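Local atomic coordinates of D-alanine--D-alanine ligase (Coxiella burnetii, PDB entry 3TQT), a protein that joins two D-alanine molecules into D-alanyl-D-alanine at the expense of ATP, supplying the dipeptide for peptidoglycan synthesis in the bacterial cell wall. Residues Q110-A115 / N318-F323. Sequence-based numbering, arbitrary orientation.
Sequences QGEDGA and NTIPGF
Glu112 reaches out of the loop 110-115 and lays its side chain against Thr319 and Ile320. Its OE1 accepts the N-H of Ile320 at 2.8 Å, a fairly straight bond (154°) that meets the carboxylate from above its plane. Glu112 CG is anti to its own carbonyl carbon (chi1 -69°) and the chain is extended beyond it (chi2 -175°), which carries the carboxylate to Ile320 N. The two side chains slide past each other in opposite directions, and Glu112 CG sits 3.2 Å from both Ile320 CB and CG1, a tight carbon contact. Water fills in beside this grip. One molecule lies 3.0 Å from Glu112 OE1, to which it can donate, and accepts the N-H of Thr319 at 3.0 Å from Thr319 N; a second can donate to Glu112 O and lies 2.6 Å from Thr319 OG1. OE1 thus takes one direct hydrogen bond and can take a second from the water, while OE2 is held by the backbone N of Gly108, and Ile320 O is bonded to His107 ND1. Behind Glu112 the loop is braced by Asp113: OD2 takes the N-H of Gln110 (N to OD2 2.8 Å), and OD1 takes that of Ala115 (N to OD1 3.0 Å), the second bond closing an Asx turn across Gly114, the N-cap of helix 115-122. Asn318, a predicted magnesium ligand, lies next to Asp303 and Glu316, so the contact ties the N-terminal domain to the predicted metal site of the ATP-grasp domain. Met139 of helix 132-139 touches Glu112 and Asp113, Pro321 rests on strand 298-306, Phe323 packs against helix 340-370, and Ala115, first in helix 115-122, packs on Gly118 of the second subunit.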
loop_
_atom_site.group_PDB
_atom_site.type_symbol
_atom_site.label_atom_id
_atom_site.label_comp_id
_atom_site.label_asym_id
_atom_site.label_seq_id
_atom_site.Cartn_x
_atom_site.Cartn_y
_atom_site.Cartn_z
ATOM N N GLN A 110 8.048 3.498 -6.837
ATOM C CA GLN A 110 6.871 3.663 -7.697
ATOM C C GLN A 110 6.283 2.335 -8.183
ATOM O O GLN A 110 5.064 2.142 -8.172
ATOM C CB GLN A 110 7.173 4.589 -8.889
ATOM C CG GLN A 110 7.928 5.879 -8.530
ATOM C CD GLN A 110 7.198 6.756 -7.527
ATOM O OE1 GLN A 110 6.659 6.269 -6.537
ATOM N NE2 GLN A 110 7.189 8.061 -7.776
ATOM N N GLY A 111 7.153 1.419 -8.596
ATOM C CA GLY A 111 6.714 0.189 -9.233
ATOM C C GLY A 111 6.367 -0.947 -8.291
ATOM O O GLY A 111 5.460 -1.727 -8.569
ATOM N N GLU A 112 7.102 -1.062 -7.189
ATOM C CA GLU A 112 6.885 -2.154 -6.246
ATOM C C GLU A 112 6.292 -1.658 -4.945
ATOM O O GLU A 112 5.926 -2.464 -4.092
ATOM C CB GLU A 112 8.203 -2.876 -5.926
ATOM C CG GLU A 112 8.769 -3.671 -7.075
ATOM C CD GLU A 112 10.005 -4.463 -6.676
ATOM O OE1 GLU A 112 9.860 -5.560 -6.098
ATOM O OE2 GLU A 112 11.122 -3.982 -6.943
ATOM N N ASP A 113 6.222 -0.338 -4.781
ATOM C CA ASP A 113 5.838 0.248 -3.498
ATOM C C ASP A 113 4.352 0.527 -3.386
ATOM O O ASP A 113 3.914 1.205 -2.458
ATOM C CB ASP A 113 6.617 1.530 -3.192
ATOM C CG ASP A 113 6.428 2.613 -4.247
ATOM O OD1 ASP A 113 5.557 2.490 -5.141
ATOM O OD2 ASP A 113 7.180 3.604 -4.173
ATOM N N GLY A 114 3.587 0.016 -4.341
ATOM C CA GLY A 114 2.159 0.200 -4.318
ATOM C C GLY A 114 1.667 1.406 -5.083
ATOM O O GLY A 114 0.478 1.515 -5.314
ATOM N N ALA A 115 2.556 2.314 -5.480
ATOM C CA ALA A 115 2.106 3.523 -6.168
ATOM C C ALA A 115 1.460 3.203 -7.515
ATOM O O ALA A 115 0.324 3.596 -7.780
ATOM C CB ALA A 115 3.255 4.525 -6.338
ATOM N N ASN A 318 10.297 -10.082 -2.732
ATOM C CA ASN A 318 10.355 -9.138 -3.837
ATOM C C ASN A 318 9.170 -9.369 -4.739
ATOM O O ASN A 318 9.051 -10.453 -5.313
ATOM C CB ASN A 318 11.613 -9.385 -4.660
ATOM C CG ASN A 318 12.856 -9.235 -3.850
ATOM O OD1 ASN A 318 13.338 -8.124 -3.639
ATOM N ND2 ASN A 318 13.380 -10.353 -3.359
ATOM N N THR A 319 8.317 -8.358 -4.888
ATOM C CA THR A 319 7.059 -8.544 -5.610
ATOM C C THR A 319 7.184 -8.183 -7.089
ATOM O O THR A 319 6.377 -8.607 -7.897
ATOM C CB THR A 319 5.918 -7.700 -4.997
ATOM O OG1 THR A 319 6.311 -6.331 -5.013
ATOM C CG2 THR A 319 5.637 -8.125 -3.531
ATOM N N ILE A 320 8.197 -7.406 -7.443
ATOM C CA ILE A 320 8.500 -7.229 -8.865
ATOM C C ILE A 320 9.972 -7.581 -9.068
ATOM O O ILE A 320 10.828 -6.713 -9.219
ATOM C CB ILE A 320 8.144 -5.811 -9.403
ATOM C CG1 ILE A 320 6.753 -5.373 -8.916
ATOM C CG2 ILE A 320 8.211 -5.758 -10.947
ATOM C CD1 ILE A 320 5.576 -6.091 -9.572
ATOM N N PRO A 321 10.271 -8.880 -9.032
ATOM C CA PRO A 321 11.647 -9.347 -9.198
ATOM C C PRO A 321 12.099 -9.115 -10.626
ATOM O O PRO A 321 11.244 -8.947 -11.501
ATOM C CB PRO A 321 11.534 -10.841 -8.927
ATOM C CG PRO A 321 10.146 -11.186 -9.285
ATOM C CD PRO A 321 9.315 -9.994 -8.917
ATOM N N GLY A 322 13.410 -9.095 -10.851
ATOM C CA GLY A 322 13.938 -8.999 -12.198
ATOM C C GLY A 322 13.284 -10.047 -13.073
ATOM O O GLY A 322 12.983 -11.147 -12.614
ATOM N N PHE A 323 13.053 -9.706 -14.334
ATOM C CA PHE A 323 12.358 -10.614 -15.236
ATOM C C PHE A 323 13.060 -10.687 -16.585
ATOM O O PHE A 323 12.466 -11.094 -17.593
ATOM C CB PHE A 323 10.901 -10.179 -15.403
ATOM C CG PHE A 323 9.917 -11.262 -15.125
ATOM C CD1 PHE A 323 9.249 -11.312 -13.908
ATOM C CD2 PHE A 323 9.675 -12.252 -16.065
ATOM C CE1 PHE A 323 8.322 -12.315 -13.651
ATOM C CE2 PHE A 323 8.750 -13.262 -15.811
ATOM C CZ PHE A 323 8.074 -13.287 -14.609
HETATM O O HOH W 1 9.329 -6.091 -3.195
HETATM O O HOH W 2 6.889 -4.997 -2.801
#